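Local coordinates for DUF1491 domain-containing protein (Caulobacter crescentus, PDB 4GOQ) that is of unknown function, a member of the DUF1491 family, a small alpha/beta protein with a mixed sheet between two helices, at residues 7-12 with 62-67; 14-19 with 103-108; 38-43 with 49-54. All blocks are in the same frame, centred on the assembly; numbering follows the deposited sequence.

Interaction 1. Residues 7-12 with 62-67; sequences DIWVAA and RFWMQP
Trp9 and Trp64 make an apolar contact of two indoles, between helix 6-19 and the edge strand 62-65 of the sheet. The side chains come at each other from opposite directions, and their benzo corners do the touching: Trp9 CZ2 lies 3.4 Å from Trp64 CZ2, and Trp9 CH2 is 3.5 Å from that same Trp64 atom. The six-membered rings are inclined at 32°, with centroids 5.5 Å apart. With the nearest CA atoms, those of Trp9 and Arg62, still 13.0 Å apart, the two long indoles alone bridge the segments. On the helix, the Trp9 indole leaves with CG anti to the backbone N (chi1 -178°) and extends toward the strand, with Val10 CG2 in its plane at the edge. The setting is a mixed five-stranded sheet flanked by a helix on each face; helix 6-19 covers one of them, and the two tryptophans join this helix to edge strand 62-65. Leu104 and Val37 pack against both indoles. The polar edges are tied together by one carboxylate, since Glu106 accepts from Trp9 NE1 through OE2 and from Trp64 NE1 through OE1, which should restrain the rotation of both rings and offset the cost of placing these N-H groups beside an apolar contact. An alanine in place of Trp9 takes away the whole indole and would probably leave the benzo corner of Trp64 without its packing partner and Glu106 OE2 without its N-H mate.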
loop_
_atom_site.group_PDB
_atom_site.type_symbol
_atom_site.label_atom_id
_atom_site.label_comp_id
_atom_site.label_asym_id
_atom_site.label_seq_id
_atom_site.Cartn_x
_atom_site.Cartn_y
_atom_site.Cartn_z
ATOM N N ASP A 7 0.718 6.956 -10.856
ATOM C CA ASP A 7 0.346 8.191 -10.152
ATOM C C ASP A 7 -1.168 8.440 -10.227
ATOM O O ASP A 7 -1.739 8.962 -9.281
ATOM C CB ASP A 7 1.147 9.405 -10.693
ATOM C CG ASP A 7 0.771 9.857 -12.093
ATOM O OD1 ASP A 7 0.653 8.997 -12.985
ATOM O OD2 ASP A 7 0.660 11.080 -12.310
ATOM N N ILE A 8 -1.827 8.031 -11.333
ATOM C CA ILE A 8 -3.298 8.163 -11.461
ATOM C C ILE A 8 -3.977 7.245 -10.416
ATOM O O ILE A 8 -4.921 7.642 -9.727
ATOM C CB ILE A 8 -3.731 7.848 -12.918
ATOM C CG1 ILE A 8 -3.185 8.950 -13.885
ATOM C CG2 ILE A 8 -5.277 7.764 -13.051
ATOM C CD1 ILE A 8 -3.376 8.650 -15.392
ATOM N N TRP A 9 -3.518 6.021 -10.349
ATOM C CA TRP A 9 -4.035 5.019 -9.419
ATOM C C TRP A 9 -3.795 5.473 -7.954
ATOM O O TRP A 9 -4.670 5.319 -7.090
ATOM C CB TRP A 9 -3.352 3.667 -9.726
ATOM C CG TRP A 9 -3.839 2.542 -8.844
ATOM C CD1 TRP A 9 -4.851 1.656 -9.121
ATOM C CD2 TRP A 9 -3.410 2.263 -7.504
ATOM N NE1 TRP A 9 -5.049 0.815 -8.038
ATOM C CE2 TRP A 9 -4.184 1.178 -7.028
ATOM C CE3 TRP A 9 -2.424 2.821 -6.653
ATOM C CZ2 TRP A 9 -4.021 0.652 -5.739
ATOM C CZ3 TRP A 9 -2.278 2.317 -5.367
ATOM C CH2 TRP A 9 -3.040 1.219 -4.933
ATOM N N VAL A 10 -2.609 6.025 -7.671
ATOM C CA VAL A 10 -2.285 6.507 -6.323
ATOM C C VAL A 10 -3.205 7.695 -5.957
ATOM O O VAL A 10 -3.736 7.714 -4.840
ATOM C CB VAL A 10 -0.771 6.830 -6.145
ATOM C CG1 VAL A 10 -0.493 7.467 -4.777
ATOM C CG2 VAL A 10 0.085 5.561 -6.320
ATOM N N ALA A 11 -3.458 8.625 -6.907
ATOM C CA ALA A 11 -4.361 9.768 -6.682
ATOM C C ALA A 11 -5.765 9.278 -6.311
ATOM O O ALA A 11 -6.400 9.842 -5.413
ATOM C CB ALA A 11 -4.410 10.677 -7.918
ATOM N N ALA A 12 -6.248 8.219 -6.982
ATOM C CA ALA A 12 -7.569 7.670 -6.678
ATOM C C ALA A 12 -7.585 7.060 -5.261
ATOM O O ALA A 12 -8.564 7.207 -4.535
ATOM C CB ALA A 12 -7.947 6.604 -7.705
ATOM N N ARG A 62 -4.844 -8.512 -11.152
ATOM C CA ARG A 62 -4.081 -7.937 -10.045
ATOM C C ARG A 62 -4.778 -8.162 -8.716
ATOM O O ARG A 62 -5.998 -7.983 -8.601
ATOM C CB ARG A 62 -3.847 -6.428 -10.267
ATOM C CG ARG A 62 -3.228 -5.675 -9.072
ATOM C CD ARG A 62 -1.715 -5.817 -8.934
ATOM N NE ARG A 62 -1.004 -5.041 -9.953
ATOM C CZ ARG A 62 0.014 -5.497 -10.673
ATOM N NH1 ARG A 62 0.485 -6.718 -10.468
ATOM N NH2 ARG A 62 0.596 -4.720 -11.576
ATOM N N PHE A 63 -3.980 -8.518 -7.695
ATOM C CA PHE A 63 -4.458 -8.661 -6.332
ATOM C C PHE A 63 -3.353 -8.199 -5.370
ATOM O O PHE A 63 -2.218 -7.939 -5.790
ATOM C CB PHE A 63 -4.952 -10.086 -6.043
ATOM C CG PHE A 63 -3.897 -11.162 -5.839
ATOM C CD1 PHE A 63 -3.417 -11.904 -6.915
ATOM C CD2 PHE A 63 -3.449 -11.484 -4.565
ATOM C CE1 PHE A 63 -2.463 -12.914 -6.719
ATOM C CE2 PHE A 63 -2.485 -12.478 -4.374
ATOM C CZ PHE A 63 -2.027 -13.213 -5.449
ATOM N N TRP A 64 -3.714 -8.007 -4.113
ATOM C CA TRP A 64 -2.746 -7.567 -3.100
ATOM C C TRP A 64 -2.401 -8.700 -2.135
ATOM O O TRP A 64 -3.280 -9.387 -1.624
ATOM C CB TRP A 64 -3.284 -6.349 -2.335
ATOM C CG TRP A 64 -3.489 -5.159 -3.232
ATOM C CD1 TRP A 64 -4.606 -4.848 -3.951
ATOM C CD2 TRP A 64 -2.496 -4.184 -3.582
ATOM N NE1 TRP A 64 -4.389 -3.696 -4.693
ATOM C CE2 TRP A 64 -3.100 -3.265 -4.473
ATOM C CE3 TRP A 64 -1.169 -3.958 -3.171
ATOM C CZ2 TRP A 64 -2.388 -2.198 -5.037
ATOM C CZ3 TRP A 64 -0.472 -2.888 -3.710
ATOM C CH2 TRP A 64 -1.089 -1.995 -4.595
HETATM N N MSE A 65 -1.119 -8.896 -1.906
HETATM C CA MSE A 65 -0.597 -9.927 -1.007
HETATM C C MSE A 65 0.091 -9.223 0.155
HETATM O O MSE A 65 0.435 -8.048 0.013
HETATM C CB MSE A 65 0.363 -10.907 -1.752
HETATM C CG MSE A 65 1.640 -10.261 -2.340
HETATM SE SE MSE A 65 2.868 -11.506 -3.303
HETATM C CE MSE A 65 4.487 -10.509 -3.146
ATOM N N GLN A 66 0.317 -9.921 1.275
ATOM C CA GLN A 66 1.065 -9.374 2.422
ATOM C C GLN A 66 2.428 -10.039 2.402
ATOM O O GLN A 66 2.521 -11.243 2.637
ATOM C CB GLN A 66 0.334 -9.565 3.758
ATOM C CG GLN A 66 -0.971 -8.768 3.788
ATOM C CD GLN A 66 -1.714 -8.993 5.065
ATOM O OE1 GLN A 66 -1.198 -8.743 6.149
ATOM N NE2 GLN A 66 -2.942 -9.485 4.968
ATOM N N PRO A 67 3.475 -9.303 1.976
ATOM C CA PRO A 67 4.810 -9.928 1.848
ATOM C C PRO A 67 5.517 -10.127 3.188
ATOM O O PRO A 67 6.536 -10.814 3.264
ATOM C CB PRO A 67 5.573 -8.932 0.981
ATOM C CG PRO A 67 4.962 -7.601 1.314
ATOM C CD PRO A 67 3.503 -7.866 1.605
#

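Interaction 2. Residues 14-19 with 103-108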
loop_
_atom_site.group_PDB
_atom_site.type_symbol
_atom_site.label_atom_id
_atom_site.label_comp_id
_atom_site.label_asym_id
_atom_site.label_seq_id
_atom_site.Cartn_x
_atom_site.Cartn_y
_atom_site.Cartn_z
ATOM N N ILE A 14 -5.609 7.820 -2.593
ATOM C CA ILE A 14 -5.515 8.943 -1.632
ATOM C C ILE A 14 -6.843 9.608 -1.513
ATOM O O ILE A 14 -7.334 9.807 -0.402
ATOM C CB ILE A 14 -4.419 9.985 -2.023
ATOM C CG1 ILE A 14 -3.028 9.367 -2.046
ATOM C CG2 ILE A 14 -4.471 11.245 -1.131
ATOM C CD1 ILE A 14 -2.021 10.295 -2.778
ATOM N N ARG A 15 -7.461 9.933 -2.654
ATOM C CA ARG A 15 -8.750 10.597 -2.694
ATOM C C ARG A 15 -9.815 9.793 -1.960
ATOM O O ARG A 15 -10.525 10.348 -1.123
ATOM C CB ARG A 15 -9.163 10.834 -4.157
ATOM C CG ARG A 15 -10.613 11.161 -4.341
ATOM C CD ARG A 15 -10.793 11.540 -5.796
ATOM N NE ARG A 15 -12.193 11.532 -6.193
ATOM C CZ ARG A 15 -13.043 12.523 -5.960
ATOM N NH1 ARG A 15 -12.656 13.593 -5.269
ATOM N NH2 ARG A 15 -14.296 12.436 -6.375
ATOM N N ARG A 16 -9.922 8.490 -2.266
ATOM C CA ARG A 16 -10.868 7.585 -1.623
ATOM C C ARG A 16 -10.641 7.505 -0.099
ATOM O O ARG A 16 -11.598 7.524 0.669
ATOM C CB ARG A 16 -10.716 6.184 -2.266
ATOM C CG ARG A 16 -11.838 5.214 -2.023
ATOM C CD ARG A 16 -11.867 4.083 -3.053
ATOM N NE ARG A 16 -10.560 3.437 -3.246
ATOM C CZ ARG A 16 -9.829 3.514 -4.359
ATOM N NH1 ARG A 16 -10.271 4.206 -5.409
ATOM N NH2 ARG A 16 -8.657 2.885 -4.438
ATOM N N ALA A 17 -9.382 7.361 0.337
ATOM C CA ALA A 17 -9.067 7.255 1.763
ATOM C C ALA A 17 -9.448 8.542 2.477
ATOM O O ALA A 17 -10.133 8.487 3.500
ATOM C CB ALA A 17 -7.590 6.938 1.958
ATOM N N GLU A 18 -9.075 9.710 1.894
ATOM C CA GLU A 18 -9.408 11.019 2.474
ATOM C C GLU A 18 -10.907 11.202 2.590
ATOM O O GLU A 18 -11.356 11.650 3.636
ATOM C CB GLU A 18 -8.802 12.169 1.675
ATOM C CG GLU A 18 -7.296 12.277 1.829
ATOM C CD GLU A 18 -6.674 13.444 1.087
ATOM O OE1 GLU A 18 -7.261 13.899 0.076
ATOM O OE2 GLU A 18 -5.583 13.889 1.509
ATOM N N LEU A 19 -11.687 10.794 1.568
ATOM C CA LEU A 19 -13.160 10.867 1.597
ATOM C C LEU A 19 -13.767 9.959 2.665
ATOM O O LEU A 19 -14.871 10.217 3.113
ATOM C CB LEU A 19 -13.790 10.509 0.250
ATOM C CG LEU A 19 -13.428 11.381 -0.957
ATOM C CD1 LEU A 19 -14.111 10.860 -2.197
ATOM C CD2 LEU A 19 -13.773 12.827 -0.725
ATOM N N PHE A 103 -8.727 0.737 1.739
ATOM C CA PHE A 103 -9.360 1.451 0.599
ATOM C C PHE A 103 -8.924 0.915 -0.788
ATOM O O PHE A 103 -9.082 1.600 -1.806
ATOM C CB PHE A 103 -9.091 2.978 0.690
ATOM C CG PHE A 103 -9.670 3.562 1.961
ATOM C CD1 PHE A 103 -11.023 3.878 2.050
ATOM C CD2 PHE A 103 -8.876 3.735 3.094
ATOM C CE1 PHE A 103 -11.555 4.418 3.231
ATOM C CE2 PHE A 103 -9.413 4.272 4.272
ATOM C CZ PHE A 103 -10.745 4.614 4.330
ATOM N N LEU A 104 -8.402 -0.311 -0.832
ATOM C CA LEU A 104 -7.986 -0.910 -2.109
ATOM C C LEU A 104 -9.194 -1.486 -2.813
ATOM O O LEU A 104 -10.005 -2.149 -2.166
ATOM C CB LEU A 104 -6.926 -2.007 -1.866
ATOM C CG LEU A 104 -5.604 -1.500 -1.233
ATOM C CD1 LEU A 104 -4.750 -2.664 -0.708
ATOM C CD2 LEU A 104 -4.847 -0.586 -2.199
ATOM N N THR A 105 -9.309 -1.282 -4.132
ATOM C CA THR A 105 -10.485 -1.825 -4.860
ATOM C C THR A 105 -10.234 -3.235 -5.389
ATOM O O THR A 105 -11.193 -3.968 -5.614
ATOM C CB THR A 105 -10.938 -0.908 -5.993
ATOM O OG1 THR A 105 -9.919 -0.826 -6.992
ATOM C CG2 THR A 105 -11.325 0.475 -5.507
ATOM N N GLU A 106 -8.960 -3.601 -5.624
ATOM C CA GLU A 106 -8.580 -4.927 -6.126
ATOM C C GLU A 106 -8.680 -5.955 -4.996
ATOM O O GLU A 106 -8.579 -5.570 -3.831
ATOM C CB GLU A 106 -7.145 -4.918 -6.705
ATOM C CG GLU A 106 -6.886 -3.887 -7.807
ATOM C CD GLU A 106 -6.582 -2.475 -7.344
ATOM O OE1 GLU A 106 -6.388 -2.263 -6.124
ATOM O OE2 GLU A 106 -6.598 -1.562 -8.202
ATOM N N PRO A 107 -8.794 -7.266 -5.304
ATOM C CA PRO A 107 -8.852 -8.269 -4.230
ATOM C C PRO A 107 -7.591 -8.286 -3.382
ATOM O O PRO A 107 -6.484 -8.003 -3.851
ATOM C CB PRO A 107 -9.017 -9.589 -4.989
ATOM C CG PRO A 107 -9.623 -9.212 -6.296
ATOM C CD PRO A 107 -8.939 -7.905 -6.628
ATOM N N VAL A 108 -7.771 -8.632 -2.121
ATOM C CA VAL A 108 -6.704 -8.646 -1.148
ATOM C C VAL A 108 -6.568 -10.069 -0.542
ATOM O O VAL A 108 -7.564 -10.739 -0.320
ATOM C CB VAL A 108 -7.015 -7.566 -0.067
ATOM C CG1 VAL A 108 -6.132 -7.718 1.152
ATOM C CG2 VAL A 108 -6.910 -6.145 -0.631
#
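Phe103 O is gripped by two nitrogens of Arg16, which presents its guanidinium side-on: NE donates over 2.8 Å to Phe103 O, and NH2 reaches the same oxygen at 3.0 Å. The NE bond is the straighter of the two at its hydrogen (152°). NE approaches somewhat tilted from the carbonyl plane, while NH2 lies almost on the line of the C=O bond. The oxygen itself sits close to the guanidinium plane, as suits a forked grip, and the two bonds together should hold the group against rotation. A bend at chi3 (49°), after a chain extended through chi1 and chi2, turns NE toward the carbonyl. Over the centre of one guanidinium face rests the methyl of Thr105, whose CG2 is 3.6 Å from Arg16 CZ; the two side chains cross at a slant.

The next residue of the helix supplies the apolar half. Ala17 CA stands 3.6 Å above the centroid of the Phe103 ring, only 7° off its normal, a CH-pi contact over the face. Ala17 CB also meets the ring, at 3.6 Å from Phe103 CD2. Around this contact, Leu13 and Ala22 also touch the Phe103 side chain, and Ala17 touches Ala24 of strand 23-28, so the end of helix 6-19 contacts both that edge strand and the loop that follows strand 91-97.

Interaction 3. Residues 38-43 with 49-54; sequences LVKAVD and ARLFSE
The Phe52 ring turns its edge to the methyl of Ala41, with CE2 4.1 Å from Ala41 CB, and the guanidinium of Arg50 lies at the same rim. Phe52 CZ in turn stands 3.5 Å above one face of the Arg50 guanidinium, offset from its centre, so an aromatic edge abuts a flat cation. The guanidinium's own edge takes a water in its plane: the water accepts from Arg50 NE at 2.9 Å and donates to Ala41 O, also at 2.9 Å, linking side chain to the opposite strand. Ala41 O thus has two partners, this water and the backbone N of Arg50, and Arg50 NH2 is bonded further on to Gly100 O. His102 meets the Phe52 ring edge-to-face, and Trp64 and Val108 also pack on that side chain.

These residues belong to a beta hairpin of strands 37-43 and 48-56, antiparallel neighbours in the mixed sheet. Val39 with Phe52 and Ala41 with Arg50 are the hydrogen-bonded pairs, each closed by two reciprocal N-H to O bonds; the one from Val39 N to Phe52 O is nearly straight at 170° and lies in the carbonyl plane. CA-H...O contacts fill in between, as from Leu51 CA to Val39 O.

The opposite face of the hairpin is turned to helix 74-86. Here Leu51 CD1 packs 3.6 Å from Lys40 CB, and Leu38 CD2 lies 3.5 Å from Ser53 CB. Lys40 runs on fully extended, with CG anti to the backbone N (chi1 -177°), and its amine is carried to salt bridges with Asp77, Glu73 and Glu94, three carboxylate partners for one nitrogen. Toward the turn, Val42 CG2 meets Ala49 CB at 4.0 Å.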
loop_
_atom_site.group_PDB
_atom_site.type_symbol
_atom_site.label_atom_id
_atom_site.label_comp_id
_atom_site.label_asym_id
_atom_site.label_seq_id
_atom_site.Cartn_x
_atom_site.Cartn_y
_atom_site.Cartn_z
ATOM N N LEU A 38 3.658 -0.146 -2.631
ATOM C CA LEU A 38 3.514 -0.758 -1.317
ATOM C C LEU A 38 2.486 0.054 -0.577
ATOM O O LEU A 38 2.618 1.267 -0.519
ATOM C CB LEU A 38 4.822 -0.772 -0.487
ATOM C CG LEU A 38 5.917 -1.769 -0.790
ATOM C CD1 LEU A 38 6.985 -1.702 0.320
ATOM C CD2 LEU A 38 5.375 -3.215 -0.897
ATOM N N VAL A 39 1.496 -0.590 0.033
ATOM C CA VAL A 39 0.502 0.125 0.824
ATOM C C VAL A 39 0.613 -0.335 2.270
ATOM O O VAL A 39 0.483 -1.523 2.536
ATOM C CB VAL A 39 -0.944 -0.058 0.283
ATOM C CG1 VAL A 39 -1.967 0.655 1.177
ATOM C CG2 VAL A 39 -1.054 0.419 -1.158
ATOM N N LYS A 40 0.854 0.606 3.184
ATOM C CA LYS A 40 0.903 0.347 4.625
ATOM C C LYS A 40 -0.400 0.836 5.226
ATOM O O LYS A 40 -0.644 2.033 5.226
ATOM C CB LYS A 40 2.100 1.069 5.257
ATOM C CG LYS A 40 2.248 0.785 6.764
ATOM C CD LYS A 40 3.412 1.677 7.268
ATOM C CE LYS A 40 3.635 1.599 8.726
ATOM N NZ LYS A 40 4.545 2.701 9.170
ATOM N N ALA A 41 -1.249 -0.078 5.717
ATOM C CA ALA A 41 -2.537 0.295 6.300
ATOM C C ALA A 41 -2.448 0.174 7.817
ATOM O O ALA A 41 -2.209 -0.909 8.332
ATOM C CB ALA A 41 -3.641 -0.592 5.738
ATOM N N VAL A 42 -2.563 1.297 8.515
ATOM C CA VAL A 42 -2.427 1.341 9.972
ATOM C C VAL A 42 -3.807 1.452 10.589
ATOM O O VAL A 42 -4.568 2.359 10.230
ATOM C CB VAL A 42 -1.492 2.504 10.445
ATOM C CG1 VAL A 42 -1.392 2.555 11.978
ATOM C CG2 VAL A 42 -0.101 2.389 9.822
ATOM N N ASP A 43 -4.114 0.529 11.523
ATOM C CA ASP A 43 -5.366 0.494 12.280
ATOM C C ASP A 43 -5.100 1.227 13.575
ATOM O O ASP A 43 -4.387 0.720 14.451
ATOM C CB ASP A 43 -5.855 -0.960 12.490
ATOM C CG ASP A 43 -7.263 -1.126 13.082
ATOM O OD1 ASP A 43 -7.695 -0.240 13.863
ATOM O OD2 ASP A 43 -7.915 -2.165 12.791
ATOM N N ALA A 49 -0.897 -2.916 12.167
ATOM C CA ALA A 49 -0.710 -2.463 10.795
ATOM C C ALA A 49 -0.453 -3.621 9.844
ATOM O O ALA A 49 0.007 -4.700 10.246
ATOM C CB ALA A 49 0.438 -1.465 10.745
ATOM N N ARG A 50 -0.758 -3.389 8.562
ATOM C CA ARG A 50 -0.542 -4.377 7.528
ATOM C C ARG A 50 0.197 -3.739 6.373
ATOM O O ARG A 50 0.083 -2.534 6.158
ATOM C CB ARG A 50 -1.882 -4.965 7.039
ATOM C CG ARG A 50 -2.580 -5.843 8.086
ATOM C CD ARG A 50 -3.949 -6.277 7.571
ATOM N NE ARG A 50 -4.865 -5.140 7.404
ATOM C CZ ARG A 50 -6.039 -5.215 6.781
ATOM N NH1 ARG A 50 -6.456 -6.363 6.280
ATOM N NH2 ARG A 50 -6.805 -4.136 6.662
ATOM N N LEU A 51 0.932 -4.547 5.629
ATOM C CA LEU A 51 1.651 -4.059 4.447
ATOM C C LEU A 51 1.201 -4.909 3.256
ATOM O O LEU A 51 1.141 -6.141 3.360
ATOM C CB LEU A 51 3.159 -4.151 4.700
ATOM C CG LEU A 51 4.094 -3.343 3.820
ATOM C CD1 LEU A 51 3.858 -1.837 3.991
ATOM C CD2 LEU A 51 5.537 -3.625 4.223
ATOM N N PHE A 52 0.795 -4.242 2.163
ATOM C CA PHE A 52 0.300 -4.897 0.963
ATOM C C PHE A 52 1.208 -4.571 -0.227
ATOM O O PHE A 52 1.589 -3.409 -0.402
ATOM C CB PHE A 52 -1.170 -4.454 0.666
ATOM C CG PHE A 52 -2.160 -4.794 1.760
ATOM C CD1 PHE A 52 -2.690 -6.076 1.869
ATOM C CD2 PHE A 52 -2.575 -3.830 2.671
ATOM C CE1 PHE A 52 -3.609 -6.390 2.873
ATOM C CE2 PHE A 52 -3.509 -4.140 3.663
ATOM C CZ PHE A 52 -4.007 -5.421 3.770
ATOM N N SER A 53 1.580 -5.600 -1.003
ATOM C CA SER A 53 2.346 -5.487 -2.250
ATOM C C SER A 53 1.560 -6.157 -3.387
ATOM O O SER A 53 0.647 -6.956 -3.157
ATOM C CB SER A 53 3.754 -6.065 -2.137
ATOM O OG SER A 53 3.717 -7.474 -1.954
ATOM N N GLU A 54 1.905 -5.804 -4.616
ATOM C CA GLU A 54 1.204 -6.280 -5.808
ATOM C C GLU A 54 1.571 -7.692 -6.206
ATOM O O GLU A 54 2.731 -8.078 -6.166
ATOM C CB GLU A 54 1.502 -5.349 -6.978
ATOM C CG GLU A 54 1.101 -3.911 -6.741
ATOM C CD GLU A 54 1.391 -2.986 -7.907
ATOM O OE1 GLU A 54 0.735 -3.107 -8.965
ATOM O OE2 GLU A 54 2.286 -2.133 -7.761
HETATM O O HOH W 1 -4.709 -2.448 8.585
#

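In the fold
Interaction 3 is the buried framework, a ladder of backbone bonds within the sheet, whereas interaction 1 ties helix 6-19 to edge strand 62-65 and interaction 2 ties the same helix to the loop segment 103-108. The two helix contacts lie about two turns apart: interaction 1 is purely aromatic and small, and interaction 2, nearer the surface, mixes an arginine grip with CH-pi packing. They share Glu106, and Pro107 O of segment 103-108 also receives the backbone N of Trp64. Strand 62-65 in turn pairs with strand 48-56 of interaction 3, where Arg62 and Glu54 form a salt bridge. Leu104 of segment 103-108 packs on Phe52.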